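Delta-aminolevulinic acid dehydratase (Toxoplasma gondii ME49, PDB 3OBK) catalyses the condensation of two 5-aminolevulinic acid molecules into porphobilinogen, an early step of tetrapyrrole biosynthesis, and assembles as an octamer. Local coordinates at residues Gln37-Leu46 and Val317-Gly325. Numbering follows the deposited sequence.
Sequences QENLVKPSSL and VLKSFRRAG. With EDO (1,2-ethanediol), chain Y; EDO (1,2-ethanediol), chain M.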
ATOM      1  N   GLN A  37       2.092   9.558  25.070  1.00 15.39           N
ATOM      2  CA  GLN A  37       2.282   8.118  25.288  1.00 14.91           C
ATOM      3  C   GLN A  37       1.291   7.293  24.477  1.00 14.77           C
ATOM      4  O   GLN A  37       0.104   7.466  24.598  1.00 15.63           O
ATOM      5  CB  GLN A  37       2.101   7.832  26.786  1.00 15.18           C
ATOM      6  CG  GLN A  37       2.267   6.407  27.248  1.00 14.43           C
ATOM      7  CD  GLN A  37       2.065   6.229  28.754  1.00 15.25           C
ATOM      8  OE1 GLN A  37       2.278   7.147  29.538  1.00 16.56           O
ATOM      9  NE2 GLN A  37       1.704   5.020  29.162  1.00 14.99           N
ATOM     10  N   GLU A  38       1.778   6.387  23.654  1.00 14.76           N
ATOM     11  CA  GLU A  38       0.931   5.723  22.685  1.00 14.69           C
ATOM     12  C   GLU A  38       0.253   4.473  23.222  1.00 13.73           C
ATOM     13  O   GLU A  38      -0.684   3.994  22.619  1.00 13.42           O
ATOM     14  CB  GLU A  38       1.751   5.287  21.473  1.00 14.97           C
ATOM     15  CG  GLU A  38       2.587   6.374  20.761  1.00 17.89           C
ATOM     16  CD  GLU A  38       3.535   5.779  19.673  1.00 21.18           C
ATOM     17  OE1 GLU A  38       3.267   4.635  19.204  1.00 21.80           O
ATOM     18  OE2 GLU A  38       4.549   6.436  19.306  1.00 21.85           O
ATOM     19  N   ASN A  39       0.776   3.880  24.293  1.00 13.10           N
ATOM     20  CA  ASN A  39       0.227   2.608  24.796  1.00 11.57           C
ATOM     21  C   ASN A  39       0.157   2.599  26.314  1.00 11.45           C
ATOM     22  O   ASN A  39       0.972   3.235  26.997  1.00 11.46           O
ATOM     23  CB  ASN A  39       1.024   1.421  24.294  1.00 10.63           C
ATOM     24  CG  ASN A  39       0.910   1.217  22.782  1.00 11.25           C
ATOM     25  OD1 ASN A  39      -0.014   0.548  22.308  1.00 11.43           O
ATOM     26  ND2 ASN A  39       1.862   1.783  22.019  1.00  8.66           N
ATOM     27  N   LEU A  40      -0.847   1.886  26.819  1.00 10.72           N
ATOM     28  CA  LEU A  40      -1.207   1.852  28.237  1.00 10.13           C
ATOM     29  C   LEU A  40      -1.478   0.399  28.598  1.00  9.68           C
ATOM     30  O   LEU A  40      -1.967  -0.364  27.775  1.00  9.31           O
ATOM     31  CB  LEU A  40      -2.470   2.669  28.470  1.00  9.72           C
ATOM     32  CG  LEU A  40      -2.309   4.180  28.340  1.00  9.98           C
ATOM     33  CD1 LEU A  40      -3.666   4.906  28.238  1.00  9.81           C
ATOM     34  CD2 LEU A  40      -1.499   4.738  29.509  1.00  9.74           C
ATOM     35  N   VAL A  41      -1.139   0.009  29.817  1.00  9.12           N
ATOM     36  CA  VAL A  41      -1.409  -1.332  30.293  1.00  8.45           C
ATOM     37  C   VAL A  41      -2.410  -1.193  31.409  1.00  8.92           C
ATOM     38  O   VAL A  41      -2.266  -0.320  32.254  1.00  9.77           O
ATOM     39  CB  VAL A  41      -0.135  -2.003  30.876  1.00  8.33           C
ATOM     40  CG1 VAL A  41      -0.480  -3.252  31.573  1.00  7.99           C
ATOM     41  CG2 VAL A  41       0.897  -2.268  29.812  1.00  7.94           C
ATOM     42  N   LYS A  42      -3.403  -2.065  31.435  1.00  8.90           N
ATOM     43  CA  LYS A  42      -4.346  -2.128  32.532  1.00  9.47           C
ATOM     44  C   LYS A  42      -4.486  -3.582  32.997  1.00  9.63           C
ATOM     45  O   LYS A  42      -4.195  -4.502  32.224  1.00 10.60           O
ATOM     46  CB  LYS A  42      -5.695  -1.560  32.116  1.00  9.35           C
ATOM     47  CG  LYS A  42      -6.248  -2.162  30.849  1.00  9.51           C
ATOM     48  CD  LYS A  42      -7.643  -1.677  30.496  1.00  8.98           C
ATOM     49  CE  LYS A  42      -8.166  -2.359  29.260  1.00  8.71           C
ATOM     50  NZ  LYS A  42      -8.277  -3.864  29.308  1.00  8.45           N
ATOM     51  N   PRO A  43      -4.904  -3.800  34.248  1.00  9.30           N
ATOM     52  CA  PRO A  43      -5.071  -5.145  34.748  1.00  9.43           C
ATOM     53  C   PRO A  43      -6.048  -6.009  33.938  1.00 10.00           C
ATOM     54  O   PRO A  43      -5.807  -7.191  33.752  1.00  9.74           O
ATOM     55  CB  PRO A  43      -5.637  -4.927  36.159  1.00 10.37           C
ATOM     56  CG  PRO A  43      -5.145  -3.568  36.581  1.00 10.35           C
ATOM     57  CD  PRO A  43      -5.088  -2.776  35.298  1.00 10.41           C
ATOM     58  N   SER A  44      -7.155  -5.431  33.472  1.00 10.67           N
ATOM     59  CA  SER A  44      -8.158  -6.206  32.749  1.00 11.32           C
ATOM     60  C   SER A  44      -7.738  -6.584  31.304  1.00 11.89           C
ATOM     61  O   SER A  44      -8.529  -7.221  30.576  1.00 11.72           O
ATOM     62  CB  SER A  44      -9.491  -5.471  32.731  1.00 11.74           C
ATOM     63  OG  SER A  44      -9.471  -4.380  31.854  1.00 12.43           O
ATOM     64  N   SER A  45      -6.515  -6.188  30.910  1.00 11.31           N
ATOM     65  CA  SER A  45      -5.896  -6.673  29.695  1.00 11.43           C
ATOM     66  C   SER A  45      -4.976  -7.868  30.000  1.00 11.20           C
ATOM     67  O   SER A  45      -4.387  -8.440  29.084  1.00 12.21           O
ATOM     68  CB  SER A  45      -5.109  -5.552  28.984  1.00 11.53           C
ATOM     69  OG  SER A  45      -5.969  -4.482  28.529  1.00 13.03           O
ATOM     70  N   LEU A  46      -4.874  -8.283  31.254  1.00 10.70           N
ATOM     71  CA  LEU A  46      -4.025  -9.422  31.608  1.00 10.16           C
ATOM     72  C   LEU A  46      -4.856 -10.695  31.848  1.00 10.12           C
ATOM     73  O   LEU A  46      -5.936 -10.643  32.441  1.00 10.56           O
ATOM     74  CB  LEU A  46      -3.190  -9.106  32.853  1.00 10.18           C
ATOM     75  CG  LEU A  46      -2.394  -7.786  32.834  1.00 11.27           C
ATOM     76  CD1 LEU A  46      -1.605  -7.563  34.125  1.00  7.88           C
ATOM     77  CD2 LEU A  46      -1.466  -7.665  31.564  1.00  9.13           C
ATOM     78  N   VAL A 317       8.079  -5.130  30.230  1.00 10.10           N
ATOM     79  CA  VAL A 317       7.733  -6.261  29.423  1.00  9.69           C
ATOM     80  C   VAL A 317       6.273  -6.154  29.033  1.00  9.39           C
ATOM     81  O   VAL A 317       5.935  -6.228  27.872  1.00  9.19           O
ATOM     82  CB  VAL A 317       8.026  -7.574  30.199  1.00 10.10           C
ATOM     83  CG1 VAL A 317       7.270  -8.774  29.589  1.00 11.06           C
ATOM     84  CG2 VAL A 317       9.528  -7.816  30.237  1.00  9.67           C
ATOM     85  N   LEU A 318       5.404  -5.930  29.999  1.00  9.52           N
ATOM     86  CA  LEU A 318       3.960  -5.831  29.701  1.00  9.28           C
ATOM     87  C   LEU A 318       3.627  -4.651  28.759  1.00  9.31           C
ATOM     88  O   LEU A 318       2.819  -4.783  27.845  1.00  9.15           O
ATOM     89  CB  LEU A 318       3.154  -5.749  30.990  1.00  9.39           C
ATOM     90  CG  LEU A 318       3.297  -6.913  31.976  1.00  9.39           C
ATOM     91  CD1 LEU A 318       2.447  -6.680  33.192  1.00  9.55           C
ATOM     92  CD2 LEU A 318       2.930  -8.244  31.316  1.00  9.78           C
ATOM     93  N   LYS A 319       4.285  -3.518  28.972  1.00  9.54           N
ATOM     94  CA  LYS A 319       4.167  -2.393  28.066  1.00  9.61           C
ATOM     95  C   LYS A 319       4.640  -2.768  26.671  1.00  9.55           C
ATOM     96  O   LYS A 319       4.010  -2.388  25.694  1.00  9.52           O
ATOM     97  CB  LYS A 319       4.957  -1.179  28.575  1.00  9.94           C
ATOM     98  CG  LYS A 319       4.780   0.088  27.797  1.00 10.07           C
ATOM     99  CD  LYS A 319       3.331   0.532  27.723  1.00 10.01           C
ATOM    100  CE  LYS A 319       2.765   0.974  29.042  1.00 10.53           C
ATOM    101  NZ  LYS A 319       3.379   2.265  29.553  1.00 10.58           N
ATOM    102  N   SER A 320       5.725  -3.531  26.584  1.00  9.72           N
ATOM    103  CA  SER A 320       6.215  -3.999  25.286  1.00 10.12           C
ATOM    104  C   SER A 320       5.224  -4.898  24.506  1.00  9.47           C
ATOM    105  O   SER A 320       5.041  -4.698  23.336  1.00  9.21           O
ATOM    106  CB  SER A 320       7.582  -4.681  25.446  1.00 10.32           C
ATOM    107  OG  SER A 320       8.581  -3.695  25.742  1.00  9.64           O
ATOM    108  N   PHE A 321       4.567  -5.848  25.156  1.00  9.65           N
ATOM    109  CA  PHE A 321       3.542  -6.679  24.486  1.00 10.18           C
ATOM    110  C   PHE A 321       2.416  -5.840  23.897  1.00 10.98           C
ATOM    111  O   PHE A 321       1.833  -6.132  22.836  1.00 11.25           O
ATOM    112  CB  PHE A 321       2.876  -7.614  25.482  1.00  9.86           C
ATOM    113  CG  PHE A 321       3.612  -8.854  25.702  1.00  9.92           C
ATOM    114  CD1 PHE A 321       3.710  -9.799  24.687  1.00  9.73           C
ATOM    115  CD2 PHE A 321       4.200  -9.117  26.925  1.00  9.68           C
ATOM    116  CE1 PHE A 321       4.418 -10.958  24.903  1.00  9.17           C
ATOM    117  CE2 PHE A 321       4.872 -10.274  27.130  1.00  9.01           C
ATOM    118  CZ  PHE A 321       4.994 -11.182  26.137  1.00  8.49           C
ATOM    119  N   ARG A 322       2.112  -4.792  24.631  1.00 11.36           N
ATOM    120  CA  ARG A 322       1.029  -3.937  24.308  1.00 11.74           C
ATOM    121  C   ARG A 322       1.403  -3.037  23.123  1.00 10.73           C
ATOM    122  O   ARG A 322       0.644  -2.942  22.177  1.00 11.04           O
ATOM    123  CB  ARG A 322       0.689  -3.182  25.573  1.00 12.86           C
ATOM    124  CG  ARG A 322      -0.681  -2.698  25.626  1.00 16.30           C
ATOM    125  CD  ARG A 322      -1.722  -3.530  26.411  1.00 17.20           C
ATOM    126  NE  ARG A 322      -2.842  -2.575  26.375  1.00 20.55           N
ATOM    127  CZ  ARG A 322      -3.957  -2.651  25.658  1.00 20.23           C
ATOM    128  NH1 ARG A 322      -4.808  -1.637  25.670  1.00 21.37           N
ATOM    129  NH2 ARG A 322      -4.286  -3.731  25.005  1.00 21.21           N
ATOM    130  N   ARG A 323       2.585  -2.427  23.145  1.00  9.70           N
ATOM    131  CA  ARG A 323       3.065  -1.622  22.025  1.00  9.22           C
ATOM    132  C   ARG A 323       3.145  -2.463  20.725  1.00  9.07           C
ATOM    133  O   ARG A 323       2.723  -2.026  19.664  1.00  9.10           O
ATOM    134  CB  ARG A 323       4.433  -1.051  22.341  1.00  9.42           C
ATOM    135  CG  ARG A 323       5.065  -0.216  21.227  1.00  9.56           C
ATOM    136  CD  ARG A 323       6.608  -0.093  21.330  1.00  9.73           C
ATOM    137  NE  ARG A 323       7.185  -1.421  21.380  1.00 10.57           N
ATOM    138  CZ  ARG A 323       7.875  -1.968  22.382  1.00 10.58           C
ATOM    139  NH1 ARG A 323       8.221  -1.287  23.465  1.00 10.73           N
ATOM    140  NH2 ARG A 323       8.263  -3.228  22.266  1.00  9.95           N
ATOM    141  N   ALA A 324       3.665  -3.684  20.859  1.00  8.94           N
ATOM    142  CA  ALA A 324       3.791  -4.649  19.790  1.00  8.82           C
ATOM    143  C   ALA A 324       2.452  -5.084  19.184  1.00  8.82           C
ATOM    144  O   ALA A 324       2.424  -5.569  18.069  1.00 10.32           O
ATOM    145  CB  ALA A 324       4.541  -5.840  20.295  1.00  8.73           C
ATOM    146  N   GLY A 325       1.348  -4.922  19.901  1.00  9.21           N
ATOM    147  CA  GLY A 325      -0.002  -5.118  19.331  1.00  8.68           C
ATOM    148  C   GLY A 325      -0.879  -6.083  20.115  1.00  8.59           C
ATOM    149  O   GLY A 325      -1.878  -6.518  19.620  1.00  8.58           O
TER
HETATM  150  C1  EDO Y 370      -4.186   3.509  24.362  1.00 31.62           C
HETATM  151  O1  EDO Y 370      -5.474   4.053  24.041  1.00 32.54           O
HETATM  152  C2  EDO Y 370      -4.317   2.008  24.522  1.00 31.05           C
HETATM  153  O2  EDO Y 370      -3.018   1.446  24.641  1.00 30.68           O
HETATM  154  C1  EDO M 375       0.333   6.589  34.059  1.00 16.57           C
HETATM  155  O1  EDO M 375       0.045   7.826  34.725  1.00 15.38           O
HETATM  156  C2  EDO M 375       0.122   6.674  32.539  1.00 14.90           C
HETATM  157  O2  EDO M 375       1.172   7.436  31.944  1.00 16.05           O
HETATM  158  O   HOH W   1       2.120   0.917  19.250  1.00 15.29           O
HETATM  159  O   HOH W   2      -0.488  -1.300  20.127  1.00 17.31           O
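Asn39 and Val41 of an extended strip of backbone lie across the last turns of helix 310-324, their CA atoms 5.8 Å from that of Arg323 and 6.1 Å from that of Lys319 respectively. One direct hydrogen bond joins the two segments: Arg322 NE gives its proton to Leu40 O at 2.8 Å, the acceptor lying in the guanidinium plane. Arginine is long enough to reach this backbone carbonyl, and a bend at chi2 (98°) carries its chain under Leu40 and points NE at the oxygen; Ser45 OG sits over one face of the guanidinium, 4.0 Å from Arg322 CZ. Val41, a compact branched residue, suits the tight approach to the helix: its CG2 rests on the backbone of Lys319 and 4.3 Å from Leu318 CB. Lys319 curls, with bends at chi2, chi3 and chi4, which lays CE beside Val41 CG2, 3.8 Å away, and brings NZ near Gln37 NE2. These two donors sit side by side probably because both serve the C-terminal carboxylate of Tyr356 of a second subunit, Lys319 by a salt bridge and Gln37 by a hydrogen bond; Lys319 NZ also bonds Ser244 OG of a third subunit. Gln37, fully extended, also spends NE2 on Asn39 O at 2.9 Å. Asn39 is short enough to set its amide over Arg323 CA, where water bridges ND2 to Arg323 O and ND2 also bonds Ser244 O of the third subunit. The Arg323 guanidinium turns from the loop to a salt bridge with Asp274 of that subunit, while Gly325, tolerating positive phi, ends the helix in a Schellman motif. The contact thus packs the link between helix 30-36 and strand 46-53, the first long strand of the TIM barrel, onto a late barrel helix; Leu46 and Leu318 meet there against Ala337 of helix 334-346, and Leu318 also touches Thr331 of strand 328-331.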